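Local coordinates for protein aminopeptidase YwaD (Bacillus subtilis, PDB 6HC6) that removes N-terminal residues such as arginine, lysine and leucine from peptides, as a secreted, monomeric zinc aminopeptidase that carries two zinc ions per subunit, at residues P398-T402 and F451-K455; T366-S370 and S448-E452; Y176-E180 and K203-E207; Y158-A162 and N188-V194; Y246-H250 and N321-V325. One frame throughout, in Å; residues are numbered along the deposited sequence.

Contact 1. Residues P398-T402 and F451-K455; sequences PWYHT and FEDIK. With ZN (zinc ion), chain E.
His401 presents the edge of its imidazole to two carboxylates of the C-terminal tail, those of Glu452 and Asp453, inside the two-zinc site of an M28 aminopeptidase. A type II beta turn runs from Trp399 to Thr402; it places Tyr400 at phi/psi -53/130 and His401 at 63/29, so that both side chains point at the tail. Thr402 OG1 reinforces this turn by donating to Trp399 O at 2.7 Å. Opposite lies an irregular stretch with Glu452 extended and Asp453 at 56/59. The backbones stay well apart, His401 CA and Asp453 CA being 9.4 Å from each other, and side chains bridge the gap. Tyr400 (chi1 t) carries its OH to Glu452 OE1, a 2.7 Å hydrogen bond, while His401 (chi1 m) gives ND1 to Asp453 OD2 at 2.9 Å. The other imidazole nitrogen faces the metal. Asp262 and Glu295 complete the protein ligands of this zinc, which by similarity is the catalytic one. Glu452 is added to the usual family ligands, consistent with the tail lying in the enzyme's own active site. The zinc lies 2.1 Å from His401 NE2, 2.3 Å from Glu452 OE1 and 2.3 Å from water 1, which donates to Glu452 OE2 at 2.5 Å.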
# COMPACT_ATOMS: atom_id res chain seq x y z
N PRO A 398 13.89 -5.80 4.95
CA PRO A 398 14.28 -4.46 5.43
C PRO A 398 14.14 -3.38 4.38
O PRO A 398 14.18 -2.19 4.73
CB PRO A 398 15.74 -4.65 5.84
CG PRO A 398 16.21 -5.84 5.06
CD PRO A 398 15.02 -6.74 4.97
N TRP A 399 13.94 -3.75 3.12
CA TRP A 399 13.92 -2.78 2.03
C TRP A 399 12.54 -2.15 1.83
O TRP A 399 12.43 -1.17 1.08
CB TRP A 399 14.39 -3.46 0.75
CG TRP A 399 15.67 -4.22 0.99
CD1 TRP A 399 16.82 -3.73 1.54
CD2 TRP A 399 15.92 -5.60 0.72
NE1 TRP A 399 17.77 -4.71 1.62
CE2 TRP A 399 17.24 -5.87 1.12
CE3 TRP A 399 15.15 -6.63 0.16
CZ2 TRP A 399 17.81 -7.14 0.98
CZ3 TRP A 399 15.72 -7.87 0.03
CH2 TRP A 399 17.04 -8.12 0.43
N TYR A 400 11.52 -2.69 2.49
CA TYR A 400 10.15 -2.22 2.37
C TYR A 400 10.05 -0.72 2.62
O TYR A 400 10.62 -0.20 3.60
CB TYR A 400 9.31 -3.02 3.39
CG TYR A 400 7.97 -2.48 3.80
CD1 TYR A 400 6.83 -2.74 3.05
CD2 TYR A 400 7.83 -1.78 4.99
CE1 TYR A 400 5.59 -2.29 3.46
CE2 TYR A 400 6.60 -1.31 5.41
CZ TYR A 400 5.48 -1.57 4.64
OH TYR A 400 4.24 -1.11 5.02
N HIS A 401 9.39 -0.02 1.70
CA HIS A 401 9.15 1.43 1.79
C HIS A 401 10.44 2.24 1.79
O HIS A 401 10.49 3.35 2.35
CB HIS A 401 8.29 1.75 3.02
CG HIS A 401 6.84 1.44 2.84
ND1 HIS A 401 5.86 1.87 3.72
CD2 HIS A 401 6.19 0.74 1.88
CE1 HIS A 401 4.68 1.45 3.30
NE2 HIS A 401 4.85 0.75 2.20
N THR A 402 11.48 1.75 1.14
CA THR A 402 12.75 2.45 0.99
C THR A 402 13.15 2.48 -0.47
O THR A 402 12.58 1.75 -1.29
CB THR A 402 13.88 1.80 1.80
OG1 THR A 402 14.37 0.65 1.09
CG2 THR A 402 13.43 1.38 3.21
N PHE A 451 -4.16 1.33 7.53
CA PHE A 451 -3.01 2.10 7.10
C PHE A 451 -1.70 1.37 7.40
O PHE A 451 -1.66 0.43 8.19
CB PHE A 451 -3.01 3.47 7.79
CG PHE A 451 -4.27 4.26 7.54
CD1 PHE A 451 -5.35 4.15 8.39
CD2 PHE A 451 -4.37 5.08 6.43
CE1 PHE A 451 -6.51 4.86 8.16
CE2 PHE A 451 -5.53 5.79 6.19
CZ PHE A 451 -6.60 5.68 7.05
N GLU A 452 -0.64 1.80 6.72
CA GLU A 452 0.72 1.35 6.95
C GLU A 452 1.51 2.49 7.58
O GLU A 452 1.26 3.66 7.27
CB GLU A 452 1.39 0.90 5.65
CG GLU A 452 0.59 -0.21 4.95
CD GLU A 452 1.10 -0.55 3.55
OE1 GLU A 452 2.32 -0.39 3.27
OE2 GLU A 452 0.28 -1.02 2.74
N ASP A 453 2.44 2.15 8.47
CA ASP A 453 3.36 3.13 9.06
C ASP A 453 2.62 4.28 9.74
O ASP A 453 2.80 5.45 9.39
CB ASP A 453 4.32 3.68 8.00
CG ASP A 453 5.28 2.63 7.45
OD1 ASP A 453 5.43 1.56 8.08
OD2 ASP A 453 5.89 2.90 6.39
N ILE A 454 1.78 3.96 10.73
CA ILE A 454 1.07 5.01 11.47
C ILE A 454 1.72 5.33 12.81
O ILE A 454 1.21 6.19 13.53
CB ILE A 454 -0.42 4.67 11.67
CG1 ILE A 454 -0.60 3.38 12.47
CG2 ILE A 454 -1.13 4.61 10.35
CD1 ILE A 454 -2.06 3.10 12.81
N LYS A 455 2.80 4.66 13.16
CA LYS A 455 3.56 5.01 14.36
C LYS A 455 5.01 4.57 14.19
O LYS A 455 5.88 4.96 14.98
CB LYS A 455 2.95 4.37 15.61
CG LYS A 455 3.02 2.85 15.62
CD LYS A 455 2.39 2.28 16.88
CE LYS A 455 3.19 2.63 18.12
NZ LYS A 455 2.51 2.21 19.38
OXT LYS A 455 5.34 3.84 13.25
ZN ZN E . 3.25 -0.22 1.20
O HOH W 1 1.37 -1.40 0.56

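Contact 2. Residues T366-S370 and S448-E452; sequences TQGGS and SDIFE. With ZN (zinc ion), chain E.
The end of strand 363-367 and the loop after it run close to an irregular piece of the C-terminal tail, with CA atoms 4.4 Å apart at Gly369 and Asp449 and 4.3 Å apart at Ser370 and Ile450. Gly369 has phi/psi -121/-138 and Ser370 58/34, a bend that turns Ser370 N to Asp449 O for a short 2.6 Å hydrogen bond. A CB on Gly369 would collide with that same oxygen. Ser370 OG (chi1 m) donates to Phe451 O at 2.9 Å and receives a hydrogen bond from water 2 at 3.1 Å. The water also accepts from Gly369 N at 2.8 Å and donates to Asp449 OD1 at 3.0 Å. In the fold, 366-370 holds the last two residues of an outermost strand of the eight-stranded mixed sheet of the M28 catalytic domain, and 448-452 lies beyond helix 412-430. Ser370 CA adds a CA-H...O contact to Ile450 O at 3.5 Å. Gln367 NE2 reaches Asp449 OD1 in a weak bond of 3.4 Å, its stronger partner being Leu340 O. Glu452 (chi1 m, chi2 t) runs on to the metal: OE1 binds zinc at 2.3 Å and accepts from Tyr400 OH, while OE2 accepts from water 1 at 2.5 Å. Glu452 OE2 and Ser370 O, both acceptors, lie 3.2 Å apart.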
# COMPACT_ATOMS: atom_id res chain seq x y z
N THR A 366 -2.71 -16.40 8.79
CA THR A 366 -2.44 -15.51 9.90
C THR A 366 -3.37 -14.30 9.81
O THR A 366 -4.10 -14.13 8.84
CB THR A 366 -0.97 -15.10 9.90
OG1 THR A 366 -0.65 -14.47 11.14
CG2 THR A 366 -0.69 -14.15 8.72
N GLN A 367 -3.35 -13.48 10.86
CA GLN A 367 -4.12 -12.24 10.85
C GLN A 367 -3.29 -11.13 10.23
O GLN A 367 -2.09 -11.01 10.50
CB GLN A 367 -4.56 -11.86 12.27
CG GLN A 367 -5.58 -10.72 12.33
CD GLN A 367 -4.95 -9.33 12.17
OE1 GLN A 367 -3.79 -9.12 12.51
NE2 GLN A 367 -5.73 -8.39 11.63
N GLY A 368 -3.93 -10.30 9.42
CA GLY A 368 -3.28 -9.11 8.92
C GLY A 368 -4.24 -8.29 8.09
O GLY A 368 -5.11 -8.84 7.41
N GLY A 369 -4.10 -6.97 8.17
CA GLY A 369 -4.88 -6.09 7.31
C GLY A 369 -3.97 -5.22 6.47
O GLY A 369 -2.98 -5.72 5.93
N SER A 370 -4.31 -3.94 6.33
CA SER A 370 -3.44 -2.95 5.68
C SER A 370 -3.09 -3.33 4.24
O SER A 370 -1.99 -3.03 3.76
CB SER A 370 -2.17 -2.72 6.50
OG SER A 370 -2.53 -2.35 7.82
N SER A 448 -5.16 0.68 12.43
CA SER A 448 -3.93 -0.08 12.25
C SER A 448 -4.10 -1.28 11.33
O SER A 448 -3.10 -1.88 10.93
CB SER A 448 -3.36 -0.52 13.60
OG SER A 448 -4.08 -1.62 14.12
N ASP A 449 -5.34 -1.64 10.99
CA ASP A 449 -5.59 -2.65 9.97
C ASP A 449 -5.93 -2.03 8.62
O ASP A 449 -6.20 -2.76 7.67
CB ASP A 449 -6.72 -3.58 10.41
CG ASP A 449 -6.25 -4.59 11.45
OD1 ASP A 449 -5.09 -5.06 11.37
OD2 ASP A 449 -7.05 -4.91 12.36
N ILE A 450 -5.91 -0.70 8.51
CA ILE A 450 -6.15 -0.02 7.24
C ILE A 450 -4.87 0.59 6.70
O ILE A 450 -4.51 0.39 5.54
CB ILE A 450 -7.25 1.05 7.38
CG1 ILE A 450 -8.59 0.38 7.67
CG2 ILE A 450 -7.31 1.88 6.09
CD1 ILE A 450 -9.67 1.34 8.07
N PHE A 451 -4.16 1.33 7.53
CA PHE A 451 -3.01 2.10 7.10
C PHE A 451 -1.70 1.37 7.40
O PHE A 451 -1.66 0.43 8.19
CB PHE A 451 -3.01 3.47 7.79
CG PHE A 451 -4.27 4.26 7.54
CD1 PHE A 451 -5.35 4.15 8.39
CD2 PHE A 451 -4.37 5.08 6.43
CE1 PHE A 451 -6.51 4.86 8.16
CE2 PHE A 451 -5.53 5.79 6.19
CZ PHE A 451 -6.60 5.68 7.05
N GLU A 452 -0.64 1.80 6.72
CA GLU A 452 0.72 1.35 6.95
C GLU A 452 1.51 2.49 7.58
O GLU A 452 1.26 3.66 7.27
CB GLU A 452 1.39 0.90 5.65
CG GLU A 452 0.59 -0.21 4.95
CD GLU A 452 1.10 -0.55 3.55
OE1 GLU A 452 2.32 -0.39 3.27
OE2 GLU A 452 0.28 -1.02 2.74
ZN ZN E . 3.25 -0.22 1.20
O HOH W 2 -2.72 -4.97 9.53
O HOH W 1 1.37 -1.40 0.56

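Contact 3. Residues Y176-E180 and K203-E207; sequences YNNKE and KEDGE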
# COMPACT_ATOMS: atom_id res chain seq x y z
N TYR A 176 10.54 13.34 14.00
CA TYR A 176 11.76 12.75 13.47
C TYR A 176 11.87 11.29 13.87
O TYR A 176 11.48 10.89 14.97
CB TYR A 176 13.01 13.53 13.91
CG TYR A 176 13.29 13.59 15.39
CD1 TYR A 176 12.71 14.57 16.20
CD2 TYR A 176 14.21 12.73 15.97
CE1 TYR A 176 13.01 14.65 17.55
CE2 TYR A 176 14.52 12.80 17.32
CZ TYR A 176 13.91 13.76 18.10
OH TYR A 176 14.22 13.83 19.45
N ASN A 177 12.41 10.49 12.95
CA ASN A 177 12.51 9.06 13.15
C ASN A 177 13.38 8.75 14.36
O ASN A 177 14.33 9.48 14.67
CB ASN A 177 13.09 8.39 11.91
CG ASN A 177 12.55 7.00 11.69
OD1 ASN A 177 12.24 6.28 12.64
ND2 ASN A 177 12.46 6.60 10.42
N ASN A 178 13.03 7.69 15.08
CA ASN A 178 13.91 7.14 16.11
C ASN A 178 14.75 6.00 15.57
O ASN A 178 15.50 5.38 16.34
CB ASN A 178 13.10 6.68 17.32
CG ASN A 178 12.14 5.54 17.00
OD1 ASN A 178 11.78 5.33 15.84
ND2 ASN A 178 11.73 4.81 18.02
N LYS A 179 14.64 5.70 14.28
CA LYS A 179 15.41 4.66 13.62
C LYS A 179 16.17 5.28 12.45
O LYS A 179 15.70 6.23 11.82
CB LYS A 179 14.49 3.54 13.10
CG LYS A 179 13.73 2.81 14.19
CD LYS A 179 14.69 2.31 15.25
CE LYS A 179 13.96 1.58 16.37
NZ LYS A 179 14.92 1.20 17.45
N GLU A 180 17.35 4.74 12.18
CA GLU A 180 18.08 5.15 10.98
C GLU A 180 17.33 4.68 9.74
O GLU A 180 16.68 3.63 9.73
CB GLU A 180 19.50 4.59 11.00
CG GLU A 180 20.04 4.20 9.64
CD GLU A 180 21.48 3.72 9.70
OE1 GLU A 180 22.13 3.65 8.63
OE2 GLU A 180 21.97 3.42 10.81
N LYS A 203 16.21 10.75 11.49
CA LYS A 203 16.64 10.73 12.89
C LYS A 203 17.75 11.74 13.16
O LYS A 203 17.65 12.58 14.06
CB LYS A 203 17.09 9.32 13.25
CG LYS A 203 17.66 9.15 14.65
CD LYS A 203 18.33 7.80 14.78
CE LYS A 203 18.86 7.56 16.19
NZ LYS A 203 17.77 7.15 17.11
N GLU A 204 18.84 11.68 12.38
CA GLU A 204 19.97 12.55 12.66
C GLU A 204 19.62 14.02 12.45
O GLU A 204 20.17 14.90 13.12
CB GLU A 204 21.17 12.16 11.79
CG GLU A 204 20.98 12.36 10.30
CD GLU A 204 20.38 11.15 9.61
OE1 GLU A 204 19.82 10.28 10.31
OE2 GLU A 204 20.48 11.08 8.36
N ASP A 205 18.68 14.30 11.54
CA ASP A 205 18.23 15.67 11.32
C ASP A 205 17.43 16.18 12.51
O ASP A 205 17.64 17.32 12.95
CB ASP A 205 17.41 15.74 10.04
CG ASP A 205 18.25 15.49 8.81
OD1 ASP A 205 19.48 15.72 8.88
OD2 ASP A 205 17.70 15.07 7.78
N GLY A 206 16.51 15.37 13.02
CA GLY A 206 15.75 15.80 14.19
C GLY A 206 16.63 15.98 15.41
O GLY A 206 16.41 16.88 16.22
N GLU A 207 17.65 15.12 15.55
CA GLU A 207 18.57 15.25 16.68
C GLU A 207 19.33 16.56 16.62
O GLU A 207 19.52 17.22 17.65
CB GLU A 207 19.53 14.06 16.71
CG GLU A 207 18.86 12.78 17.17
CD GLU A 207 19.68 11.54 16.87
OE1 GLU A 207 20.65 11.64 16.08
OE2 GLU A 207 19.35 10.47 17.42
O HOH W 3 15.90 8.27 10.14
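Tyr176, the last residue of strand 172-176, lays one face of its ring over the helix that begins at Lys203. Gly206 CA sits 4.0 Å from the ring centroid, 29° off the normal, in a CH-pi contact. A side chain on Gly206 would run straight into the ring, so the glycine is what lets helix and tyrosine meet this closely. At Asn177 the chain leaves the strand with an Asx turn, Asn177 OD1 accepting from Lys179 N at 3.0 Å as well as from Arg153. Asn177 O is buried without a hydrogen-bonding partner; Lys203 CA, 3.2 Å from Asn177 O, offers it a CA-H...O contact instead. Next, Asn178 O accepts a 3.0 Å hydrogen bond from Lys203 NZ, whose side chain is extended through chi3 and bends only at chi4 (p); NZ also makes a long salt bridge to Glu207 OE2 (3.7 Å). Lys179 joins in through its backbone: water 3 donates to Lys179 O at 2.7 Å and accepts from Lys203 N at 2.8 Å, so a first-turn amide of the helix is satisfied through the water. Glu180 N then passes 4.1 Å from Lys203 CD. The end of a barrel strand and the loop after it thus pack on the short helix 203-209, which follows the neighbouring parallel strand 198-201, within the seven-stranded barrel of the PA domain.

Contact 4. Residues Y158-A162 and N188-V194; sequences YYEKA and NLSGNKV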
# COMPACT_ATOMS: atom_id res chain seq x y z
N TYR A 158 1.44 8.75 15.09
CA TYR A 158 1.76 10.07 14.55
C TYR A 158 0.58 11.01 14.71
O TYR A 158 0.77 12.20 15.02
CB TYR A 158 2.15 9.96 13.09
CG TYR A 158 3.37 9.13 12.84
CD1 TYR A 158 4.52 9.32 13.60
CD2 TYR A 158 3.38 8.18 11.84
CE1 TYR A 158 5.65 8.57 13.36
CE2 TYR A 158 4.52 7.41 11.60
CZ TYR A 158 5.65 7.62 12.36
OH TYR A 158 6.77 6.86 12.12
N TYR A 159 -0.64 10.51 14.50
CA TYR A 159 -1.81 11.36 14.68
C TYR A 159 -1.90 11.87 16.11
O TYR A 159 -2.13 13.07 16.34
CB TYR A 159 -3.09 10.61 14.30
CG TYR A 159 -4.30 11.44 14.61
CD1 TYR A 159 -4.50 12.66 13.98
CD2 TYR A 159 -5.22 11.04 15.58
CE1 TYR A 159 -5.59 13.45 14.28
CE2 TYR A 159 -6.33 11.82 15.88
CZ TYR A 159 -6.50 13.03 15.23
OH TYR A 159 -7.59 13.82 15.51
N GLU A 160 -1.72 10.98 17.09
CA GLU A 160 -1.80 11.38 18.50
C GLU A 160 -0.78 12.47 18.81
O GLU A 160 -1.09 13.43 19.52
CB GLU A 160 -1.58 10.17 19.41
CG GLU A 160 -2.87 9.44 19.79
CD GLU A 160 -2.67 7.94 20.02
OE1 GLU A 160 -3.66 7.18 19.90
OE2 GLU A 160 -1.54 7.52 20.32
N LYS A 161 0.44 12.33 18.29
CA LYS A 161 1.45 13.36 18.49
C LYS A 161 1.00 14.67 17.88
O LYS A 161 1.06 15.72 18.53
CB LYS A 161 2.78 12.91 17.89
CG LYS A 161 3.36 11.63 18.50
CD LYS A 161 4.51 11.12 17.65
CE LYS A 161 5.06 9.80 18.20
NZ LYS A 161 5.86 9.98 19.45
N ALA A 162 0.55 14.64 16.62
CA ALA A 162 0.16 15.87 15.94
C ALA A 162 -1.05 16.51 16.60
O ALA A 162 -1.13 17.73 16.71
CB ALA A 162 -0.12 15.60 14.46
N ASN A 188 2.29 9.32 8.79
CA ASN A 188 0.92 8.97 8.40
C ASN A 188 -0.08 9.26 9.53
O ASN A 188 0.07 8.77 10.65
CB ASN A 188 0.88 7.49 8.02
CG ASN A 188 -0.46 7.05 7.41
OD1 ASN A 188 -1.53 7.55 7.77
ND2 ASN A 188 -0.39 6.08 6.51
N LEU A 189 -1.13 10.02 9.20
CA LEU A 189 -2.09 10.50 10.19
C LEU A 189 -3.32 9.61 10.31
O LEU A 189 -4.34 10.05 10.85
CB LEU A 189 -2.50 11.94 9.86
CG LEU A 189 -1.34 12.94 9.99
CD1 LEU A 189 -1.74 14.30 9.46
CD2 LEU A 189 -0.89 13.05 11.44
N SER A 190 -3.25 8.35 9.86
CA SER A 190 -4.36 7.39 10.01
C SER A 190 -5.65 7.93 9.41
O SER A 190 -6.74 7.70 9.94
CB SER A 190 -4.58 7.01 11.48
OG SER A 190 -3.41 6.49 12.10
N GLY A 191 -5.54 8.67 8.31
CA GLY A 191 -6.70 9.22 7.64
C GLY A 191 -7.33 10.42 8.30
O GLY A 191 -8.35 10.91 7.80
N ASN A 192 -6.77 10.91 9.40
CA ASN A 192 -7.33 12.08 10.05
C ASN A 192 -6.82 13.36 9.40
O ASN A 192 -5.79 13.37 8.70
CB ASN A 192 -7.00 12.09 11.54
CG ASN A 192 -7.61 10.92 12.28
OD1 ASN A 192 -6.93 9.92 12.55
ND2 ASN A 192 -8.88 11.04 12.63
N LYS A 193 -7.54 14.44 9.62
CA LYS A 193 -7.11 15.75 9.16
C LYS A 193 -6.54 16.52 10.35
O LYS A 193 -7.08 16.47 11.45
CB LYS A 193 -8.27 16.52 8.53
CG LYS A 193 -8.84 15.81 7.31
CD LYS A 193 -8.44 16.48 6.01
CE LYS A 193 -9.64 16.60 5.08
NZ LYS A 193 -9.46 17.65 4.02
N VAL A 194 -5.41 17.19 10.11
CA VAL A 194 -4.79 18.06 11.10
C VAL A 194 -4.69 19.45 10.48
O VAL A 194 -4.41 19.59 9.28
CB VAL A 194 -3.41 17.53 11.53
CG1 VAL A 194 -2.74 18.47 12.51
CG2 VAL A 194 -3.55 16.15 12.16
O HOH W 4 -0.98 7.88 12.89
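This is a mostly apolar helix-on-loop contact in the PA domain, where the first turn of helix 158-167 meets the long loop between strands 172-176 and 198-201. No direct hydrogen bond crosses it. Tyr159 does most of the work: Asn192 CB lies over its ring face, 3.8 Å from the centroid and 27° off the normal, a CH-pi contact, while Val194 CG2 touches the ring edge at CE1 (4.0 Å). One helical turn on, Ala162 CB packs 4.0 Å from Leu189 CD2 and 4.2 Å from Val194 CG2. The loop takes its shape from two turns. Asn188 OD1 accepts from Ser190 N at 2.8 Å in an Asx turn, and a type I' beta turn from Leu189 to Asn192 is closed by Asn192 N to Leu189 O at 3.0 Å; Ser190 and Gly191 both have positive phi. Water 4 joins the polar rim, accepting from Tyr159 N (3.1 Å) and Ser190 OG (2.9 Å) and donating to Asn188 O (2.6 Å). Beyond the two segments, Lys161 ties the helix back to the end of strand 148-152 through Ser152 O and Gly154 O, Val194 pairs by backbone with Gly116, and Tyr158 does so with Ile454 of the C-terminal tail, which passes alongside Asn188 and Ser190.

Contact 5. Residues Y246-H250 and N321-V325; sequences YVTAH and NLDMV. With ZN (zinc ion), chain D.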
# COMPACT_ATOMS: atom_id res chain seq x y z
N TYR A 246 -12.47 -12.02 -7.34
CA TYR A 246 -11.61 -10.86 -7.52
C TYR A 246 -10.15 -11.26 -7.31
O TYR A 246 -9.82 -11.86 -6.29
CB TYR A 246 -11.98 -9.74 -6.54
CG TYR A 246 -13.44 -9.31 -6.56
CD1 TYR A 246 -13.85 -8.22 -7.32
CD2 TYR A 246 -14.39 -9.97 -5.79
CE1 TYR A 246 -15.15 -7.81 -7.33
CE2 TYR A 246 -15.70 -9.56 -5.78
CZ TYR A 246 -16.08 -8.48 -6.56
OH TYR A 246 -17.38 -8.06 -6.58
N VAL A 247 -9.29 -10.92 -8.27
CA VAL A 247 -7.84 -11.11 -8.14
C VAL A 247 -7.22 -9.73 -8.25
O VAL A 247 -7.39 -9.05 -9.27
CB VAL A 247 -7.28 -12.05 -9.22
CG1 VAL A 247 -5.78 -12.30 -8.96
CG2 VAL A 247 -8.04 -13.36 -9.23
N THR A 248 -6.55 -9.28 -7.18
CA THR A 248 -6.29 -7.86 -7.03
C THR A 248 -4.88 -7.60 -6.51
O THR A 248 -4.26 -8.43 -5.84
CB THR A 248 -7.32 -7.16 -6.12
OG1 THR A 248 -7.17 -7.62 -4.77
CG2 THR A 248 -8.76 -7.43 -6.59
N ALA A 249 -4.39 -6.40 -6.82
CA ALA A 249 -3.06 -5.97 -6.40
C ALA A 249 -2.97 -4.46 -6.58
O ALA A 249 -3.49 -3.95 -7.57
CB ALA A 249 -1.99 -6.66 -7.25
N HIS A 250 -2.33 -3.77 -5.66
CA HIS A 250 -2.17 -2.32 -5.82
C HIS A 250 -0.90 -2.02 -6.62
O HIS A 250 0.12 -2.70 -6.47
CB HIS A 250 -2.17 -1.60 -4.47
CG HIS A 250 -0.92 -1.74 -3.64
ND1 HIS A 250 0.12 -0.85 -3.71
CD2 HIS A 250 -0.61 -2.60 -2.64
CE1 HIS A 250 1.06 -1.18 -2.85
NE2 HIS A 250 0.63 -2.23 -2.15
N ASN A 321 -5.99 -11.20 -2.86
CA ASN A 321 -5.20 -9.98 -3.00
C ASN A 321 -3.72 -10.34 -2.90
O ASN A 321 -3.32 -11.08 -2.00
CB ASN A 321 -5.58 -8.95 -1.93
CG ASN A 321 -4.85 -7.62 -2.13
OD1 ASN A 321 -5.13 -6.88 -3.07
ND2 ASN A 321 -3.92 -7.32 -1.25
N LEU A 322 -2.92 -9.82 -3.83
CA LEU A 322 -1.48 -10.09 -3.91
C LEU A 322 -0.71 -8.82 -3.57
O LEU A 322 -0.80 -7.84 -4.30
CB LEU A 322 -1.12 -10.57 -5.31
CG LEU A 322 -2.07 -11.66 -5.81
CD1 LEU A 322 -1.84 -11.97 -7.27
CD2 LEU A 322 -1.85 -12.89 -4.97
N ASP A 323 0.07 -8.85 -2.49
CA ASP A 323 0.80 -7.65 -2.08
C ASP A 323 2.10 -8.10 -1.41
O ASP A 323 2.07 -8.56 -0.27
CB ASP A 323 -0.05 -6.78 -1.14
CG ASP A 323 0.55 -5.40 -0.86
OD1 ASP A 323 1.69 -5.13 -1.25
OD2 ASP A 323 -0.13 -4.55 -0.24
N MET A 324 3.19 -7.95 -2.13
CA MET A 324 4.54 -8.29 -1.71
C MET A 324 4.81 -9.78 -1.84
O MET A 324 4.96 -10.45 -0.89
CB MET A 324 4.85 -7.74 -0.31
CG MET A 324 5.05 -6.25 -0.30
SD MET A 324 5.19 -5.42 1.28
CE MET A 324 6.69 -6.17 1.89
N VAL A 325 4.91 -10.20 -3.07
CA VAL A 325 5.03 -11.62 -3.33
C VAL A 325 6.30 -11.97 -4.09
O VAL A 325 6.39 -13.03 -4.68
CB VAL A 325 3.78 -12.15 -4.07
CG1 VAL A 325 2.57 -12.16 -3.14
CG2 VAL A 325 3.51 -11.30 -5.32
ZN ZN D . 1.59 -3.18 -0.46
O HOH W 5 -3.12 -4.88 -3.06
O HOH W 6 2.03 -3.71 1.41
O HOH W 1 1.37 -1.40 0.56
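Backbone pairing comes first: strands 244-250 and 316-322 lie parallel, bridged at Thr248 and Asn321 (CA-CA 4.7 Å), with Leu322 N donating to Thr248 O at 2.8 Å. Among polar side chains, Thr248 OG1 donates to Asn321 OD1 at 2.8 Å. That oxygen also accepts from water 5 at 2.8 Å, which takes a weak bond from His250 N. Apolar contacts are few, Val247 CG1 to Leu322 CD1 at 4.3 Å and Ala249 CB to Leu322 CB at 4.5 Å. Metal bonds finish the strand ends. His250 NE2 holds the zinc at 2.2 Å, and Asp323 chelates it with OD1 at 2.1 Å and OD2 at 2.2 Å; Asp262 and waters 1 and 6 complete the sphere. Asp252 holds His250 ND1 from behind, and Ser371 donates to Asp323 OD2. Placing metal ligands at the C-terminal ends of neighbouring parallel strands is characteristic of the alpha/beta catalytic domain of M28 zinc exopeptidases.

From the N terminus, the PA-domain contacts come first, and they cross: contact 4 opens at helix 158-167, contact 3 opens at 176-180 before contact 4 closes at 188-194, and contact 3 closes on helix 203-209. Contact 5 follows in series, joining two neighbouring strands of the catalytic sheet across 70 residues. Contact 2 then opens at the end of strand 363-367 and contact 1 at 398-402; both close on the tail and share Phe451 and Glu452. Water 1 belongs to contacts 1, 2 and 5 and touches both zincs. The two domains meet where the tail of contact 1 touches contact 4, Ile454 O lying 3.0 Å from Tyr158 N.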